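Quinonprotein alcohol dehydrogenase-like protein (Bacteroides thetaiotaomicron VPI-5482, PDB 4R5O) is of unknown function but binds calcium and joins an immunoglobulin-like beta-sandwich domain to a seven-bladed beta-propeller of the YVTN repeat family. Local coordinates at residues F104-D109 against S398-Y403; A375-N380 against L386-T391. One frame throughout, in Å; residues are numbered along the deposited sequence.

Interaction 1 (F104-D109 against S398-Y403); sequences FFYVAD and SKIVVY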
# COMPACT_ATOMS: atom_id res chain seq x y z
N PHE A 104 -3.57 -2.71 -10.04
CA PHE A 104 -3.35 -1.92 -8.80
C PHE A 104 -2.98 -2.81 -7.62
O PHE A 104 -3.38 -3.98 -7.58
CB PHE A 104 -4.61 -1.11 -8.42
CG PHE A 104 -5.86 -1.95 -8.24
CD1 PHE A 104 -6.13 -2.58 -7.03
CD2 PHE A 104 -6.77 -2.10 -9.28
CE1 PHE A 104 -7.27 -3.36 -6.87
CE2 PHE A 104 -7.91 -2.89 -9.13
CZ PHE A 104 -8.16 -3.50 -7.92
N PHE A 105 -2.26 -2.23 -6.63
CA PHE A 105 -1.96 -2.91 -5.37
C PHE A 105 -3.13 -2.72 -4.44
O PHE A 105 -3.90 -1.78 -4.62
CB PHE A 105 -0.64 -2.44 -4.71
CG PHE A 105 0.64 -2.52 -5.52
CD1 PHE A 105 1.33 -3.72 -5.66
CD2 PHE A 105 1.20 -1.37 -6.08
CE1 PHE A 105 2.52 -3.78 -6.38
CE2 PHE A 105 2.40 -1.43 -6.79
CZ PHE A 105 3.05 -2.63 -6.94
N TYR A 106 -3.35 -3.62 -3.51
CA TYR A 106 -4.40 -3.44 -2.53
C TYR A 106 -3.87 -4.02 -1.24
O TYR A 106 -3.27 -5.10 -1.23
CB TYR A 106 -5.78 -4.03 -2.95
CG TYR A 106 -5.86 -5.53 -3.16
CD1 TYR A 106 -5.57 -6.10 -4.40
CD2 TYR A 106 -6.32 -6.37 -2.15
CE1 TYR A 106 -5.67 -7.47 -4.60
CE2 TYR A 106 -6.42 -7.75 -2.34
CZ TYR A 106 -6.10 -8.29 -3.57
OH TYR A 106 -6.17 -9.64 -3.77
N VAL A 107 -3.97 -3.23 -0.18
CA VAL A 107 -3.50 -3.58 1.15
C VAL A 107 -4.64 -4.32 1.85
O VAL A 107 -5.69 -3.74 2.11
CB VAL A 107 -3.00 -2.32 1.92
CG1 VAL A 107 -2.50 -2.67 3.32
CG2 VAL A 107 -1.93 -1.60 1.12
N ALA A 108 -4.47 -5.62 2.06
CA ALA A 108 -5.41 -6.54 2.70
C ALA A 108 -4.63 -7.66 3.35
O ALA A 108 -3.59 -8.05 2.83
CB ALA A 108 -6.42 -7.08 1.69
N ASP A 109 -5.09 -8.11 4.52
CA ASP A 109 -4.50 -9.13 5.41
C ASP A 109 -3.04 -8.75 5.71
O ASP A 109 -2.15 -9.59 5.69
CB ASP A 109 -4.61 -10.57 4.85
CG ASP A 109 -4.56 -11.70 5.91
OD1 ASP A 109 -4.87 -11.43 7.10
OD2 ASP A 109 -4.31 -12.85 5.53
N SER A 398 -15.81 -9.10 1.99
CA SER A 398 -15.44 -7.86 1.34
C SER A 398 -15.00 -8.09 -0.10
O SER A 398 -14.45 -9.15 -0.45
CB SER A 398 -14.33 -7.17 2.12
OG SER A 398 -14.79 -6.86 3.42
N LYS A 399 -15.24 -7.07 -0.91
CA LYS A 399 -14.89 -7.08 -2.31
C LYS A 399 -14.44 -5.69 -2.76
O LYS A 399 -14.80 -4.69 -2.13
CB LYS A 399 -16.07 -7.56 -3.17
CG LYS A 399 -17.33 -6.70 -3.07
CD LYS A 399 -18.46 -7.26 -3.88
CE LYS A 399 -19.75 -6.52 -3.62
NZ LYS A 399 -20.84 -7.10 -4.43
N ILE A 400 -13.66 -5.63 -3.85
CA ILE A 400 -13.26 -4.40 -4.50
C ILE A 400 -13.99 -4.39 -5.84
O ILE A 400 -13.76 -5.27 -6.67
CB ILE A 400 -11.72 -4.18 -4.63
CG1 ILE A 400 -11.04 -4.18 -3.26
CG2 ILE A 400 -11.44 -2.89 -5.40
CD1 ILE A 400 -9.52 -4.21 -3.33
N VAL A 401 -14.91 -3.45 -6.02
CA VAL A 401 -15.65 -3.32 -7.28
C VAL A 401 -15.04 -2.15 -8.03
O VAL A 401 -14.88 -1.06 -7.48
CB VAL A 401 -17.18 -3.19 -7.08
CG1 VAL A 401 -17.89 -3.07 -8.42
CG2 VAL A 401 -17.73 -4.38 -6.30
N VAL A 402 -14.64 -2.41 -9.28
CA VAL A 402 -14.05 -1.45 -10.20
C VAL A 402 -15.13 -1.05 -11.19
O VAL A 402 -15.57 -1.89 -11.99
CB VAL A 402 -12.77 -2.00 -10.91
CG1 VAL A 402 -12.22 -1.01 -11.93
CG2 VAL A 402 -11.70 -2.43 -9.92
N TYR A 403 -15.57 0.22 -11.11
CA TYR A 403 -16.59 0.80 -11.99
C TYR A 403 -15.95 1.61 -13.10
O TYR A 403 -14.92 2.22 -12.90
CB TYR A 403 -17.55 1.71 -11.20
CG TYR A 403 -18.41 1.01 -10.17
CD1 TYR A 403 -19.61 0.40 -10.53
CD2 TYR A 403 -18.07 1.03 -8.81
CE1 TYR A 403 -20.43 -0.22 -9.58
CE2 TYR A 403 -18.88 0.41 -7.85
CZ TYR A 403 -20.05 -0.21 -8.24
OH TYR A 403 -20.88 -0.81 -7.32
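Phe104 and Tyr106 of one propeller blade meet Ile400 and Val402 of the adjacent blade, where two neighbouring sheets pack together. The short strand segments run roughly antiparallel, at 159°, but their axes come no closer than 10.7 Å, so side chains alone span the distance and no hydrogen bond crosses. Both aromatic residues take the same first torsion, with CG set between the backbone N and the carbonyl carbon (chi1 57° in Phe104, 63° in Tyr106). The far rim of the Phe104 ring does the touching: CE2 lies 3.9 Å from Val402 CG2, the two side chains arriving from opposite directions, and CZ lies 4.2 Å from Ile400 CG2 as those chains slide past each other. Tyr106 is met at its root instead. Ile400 reaches out along its CG1 branch, its CD1 coming 3.8 Å from Tyr106 CB and 3.9 Å from Tyr106 CG, obliquely to the ring. The branching of Ile400 thus divides its work, CG2 serving Phe104 and CD1 serving Tyr106. Around the contact, Ile423 of strand 422-424 packs on both Phe104 and Ile400, and the rings of Tyr387 and Tyr115 each meet Phe104. All four touching residues are buried and the atoms that meet are carbons; the association therefore rests on shape fit and exclusion of water, with no directional bond between the two segments, although Gln378 NE2 gives these same sheets a hydrogen bond to Ile423 O.

Interaction 2 (A375-N380 against L386-T391); sequences APLQLN and LYVTYT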
# COMPACT_ATOMS: atom_id res chain seq x y z
N ALA A 375 -13.86 1.47 3.03
CA ALA A 375 -12.50 1.95 2.78
C ALA A 375 -12.56 3.20 1.95
O ALA A 375 -13.60 3.42 1.32
CB ALA A 375 -11.67 0.89 2.09
N PRO A 376 -11.49 4.05 1.90
CA PRO A 376 -11.56 5.25 1.04
C PRO A 376 -11.69 4.89 -0.43
O PRO A 376 -11.21 3.85 -0.86
CB PRO A 376 -10.22 5.94 1.31
CG PRO A 376 -9.35 4.93 1.81
CD PRO A 376 -10.19 3.98 2.59
N LEU A 377 -12.37 5.76 -1.20
CA LEU A 377 -12.48 5.58 -2.65
C LEU A 377 -11.15 5.78 -3.32
O LEU A 377 -10.34 6.58 -2.84
CB LEU A 377 -13.50 6.55 -3.25
CG LEU A 377 -14.97 6.47 -2.82
CD1 LEU A 377 -15.74 7.67 -3.36
CD2 LEU A 377 -15.61 5.16 -3.27
N GLN A 378 -10.91 5.08 -4.42
CA GLN A 378 -9.71 5.27 -5.23
C GLN A 378 -10.13 5.42 -6.69
O GLN A 378 -11.16 4.90 -7.12
CB GLN A 378 -8.68 4.14 -5.04
CG GLN A 378 -7.36 4.29 -5.80
CD GLN A 378 -6.56 5.50 -5.40
OE1 GLN A 378 -6.91 6.63 -5.71
NE2 GLN A 378 -5.36 5.29 -4.85
N LEU A 379 -9.36 6.20 -7.43
CA LEU A 379 -9.63 6.42 -8.83
C LEU A 379 -8.39 6.21 -9.62
O LEU A 379 -7.30 6.62 -9.21
CB LEU A 379 -10.17 7.84 -9.06
CG LEU A 379 -10.82 8.13 -10.42
CD1 LEU A 379 -12.22 7.56 -10.48
CD2 LEU A 379 -10.95 9.62 -10.63
N ASN A 380 -8.57 5.55 -10.77
CA ASN A 380 -7.53 5.38 -11.76
C ASN A 380 -7.56 6.62 -12.65
O ASN A 380 -8.54 6.81 -13.36
CB ASN A 380 -7.74 4.08 -12.52
CG ASN A 380 -6.65 3.77 -13.50
OD1 ASN A 380 -6.18 4.62 -14.25
ND2 ASN A 380 -6.26 2.52 -13.57
N LEU A 386 -13.33 3.90 -11.04
CA LEU A 386 -13.53 4.09 -9.60
C LEU A 386 -13.47 2.74 -8.89
O LEU A 386 -14.16 1.81 -9.29
CB LEU A 386 -14.88 4.80 -9.34
CG LEU A 386 -15.26 5.17 -7.89
CD1 LEU A 386 -14.48 6.40 -7.41
CD2 LEU A 386 -16.71 5.50 -7.82
N TYR A 387 -12.63 2.64 -7.86
CA TYR A 387 -12.47 1.45 -7.06
C TYR A 387 -13.15 1.65 -5.73
O TYR A 387 -12.70 2.45 -4.92
CB TYR A 387 -11.00 1.08 -6.87
CG TYR A 387 -10.14 1.13 -8.10
CD1 TYR A 387 -10.32 0.22 -9.13
CD2 TYR A 387 -9.05 1.98 -8.19
CE1 TYR A 387 -9.52 0.24 -10.27
CE2 TYR A 387 -8.23 2.00 -9.31
CZ TYR A 387 -8.46 1.11 -10.35
OH TYR A 387 -7.65 1.07 -11.46
N VAL A 388 -14.21 0.90 -5.51
CA VAL A 388 -15.04 0.94 -4.31
C VAL A 388 -14.86 -0.36 -3.52
O VAL A 388 -14.96 -1.44 -4.09
CB VAL A 388 -16.50 1.14 -4.73
CG1 VAL A 388 -17.38 1.32 -3.51
CG2 VAL A 388 -16.65 2.34 -5.66
N THR A 389 -14.63 -0.24 -2.19
CA THR A 389 -14.50 -1.36 -1.26
C THR A 389 -15.82 -1.53 -0.51
O THR A 389 -16.24 -0.63 0.21
CB THR A 389 -13.32 -1.16 -0.32
OG1 THR A 389 -12.13 -0.97 -1.08
CG2 THR A 389 -13.14 -2.29 0.66
N TYR A 390 -16.47 -2.69 -0.71
CA TYR A 390 -17.73 -3.07 -0.07
C TYR A 390 -17.54 -4.18 0.96
O TYR A 390 -16.64 -5.01 0.78
CB TYR A 390 -18.75 -3.55 -1.11
CG TYR A 390 -19.20 -2.52 -2.11
CD1 TYR A 390 -20.19 -1.60 -1.80
CD2 TYR A 390 -18.73 -2.54 -3.42
CE1 TYR A 390 -20.66 -0.68 -2.73
CE2 TYR A 390 -19.19 -1.63 -4.36
CZ TYR A 390 -20.16 -0.70 -4.02
OH TYR A 390 -20.62 0.21 -4.94
N THR A 391 -18.41 -4.21 1.99
CA THR A 391 -18.45 -5.28 2.99
C THR A 391 -19.90 -5.62 3.27
O THR A 391 -20.71 -4.73 3.56
CB THR A 391 -17.69 -4.93 4.28
OG1 THR A 391 -16.33 -4.63 3.97
CG2 THR A 391 -17.74 -6.04 5.32
O HOH W 1 -14.02 2.32 -1.10
O HOH W 2 -12.02 1.16 -2.68
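Gln378 and Tyr387 form an antiparallel hydrogen-bonded pair, Tyr387 N reaching Gln378 O at 2.8 Å and Gln378 N reaching Tyr387 O at 3.2 Å, with Leu379 and Leu386 following as a non-hydrogen-bonded pair. Between Gln378 and Ala375 the direct pairing is interrupted and water steps in: one molecule bridges Ala375 O and Thr389 N, another joins Tyr387 O to Thr389 OG1, and Ala375 CB rests on Thr389 CB at 3.6 Å; backbone bonding resumes between Thr389 and Thr374. The Tyr387 side chain, CG anti to its carbonyl carbon (chi1 -46°), leans over the partner strand toward the hairpin turn. Gln378 CB and CG lie at the edge of its ring, CG 3.7 Å from CD2. At the far end Asn380 ND2 donates to Tyr387 OH at 2.9 Å, with the oxygen in the amide plane and that plane turned 54° from the ring. Asn380 OD1 meanwhile accepts from Gln382 N and Ser383 N, so one amide ties the turn to the ring. A phenylalanine in place of Tyr387 would probably leave Asn380 ND2 without this acceptor, the amide then held through OD1. Gln378 bends at chi2 (62°), bringing OE1 back onto Leu379 N at 3.0 Å, while NE2 reaches Ile423 O in the neighbouring blade. The aliphatic face carries Leu379 CD1 against Leu386 CD1, and Leu377 CD2 beside Val388 CG2 at 3.8 Å, the last two side chains pointing the same way; Val332 packs on Leu377, Leu379 and Leu386. This beta hairpin joins the first two strands of a four-stranded antiparallel propeller blade, its two faces turned to the blades before and after it.

Interaction 2 lies within a single blade and interaction 1 between that blade and an adjacent one, so the two describe a sheet's internal bonding and its packing against a neighbour. Both are buried, with centres about 7 Å apart, and they share the sheet in which strands 386-392 and 397-403 are neighbours. Tyr390 OH with Tyr403 OH and Thr391 OG1 with Ser398 OG probably hydrogen-bond between those strands, and Tyr387 of interaction 2 packs on Phe104 and Val402 of interaction 1. Backbone bonds, waters and amides fix the hairpin; only carbon contacts link the two segments of interaction 1. The 104-109 blade is completed by strand 422-424 from the chain's end, the closure familiar from beta-propellers, and interaction 1 lies beside that seam.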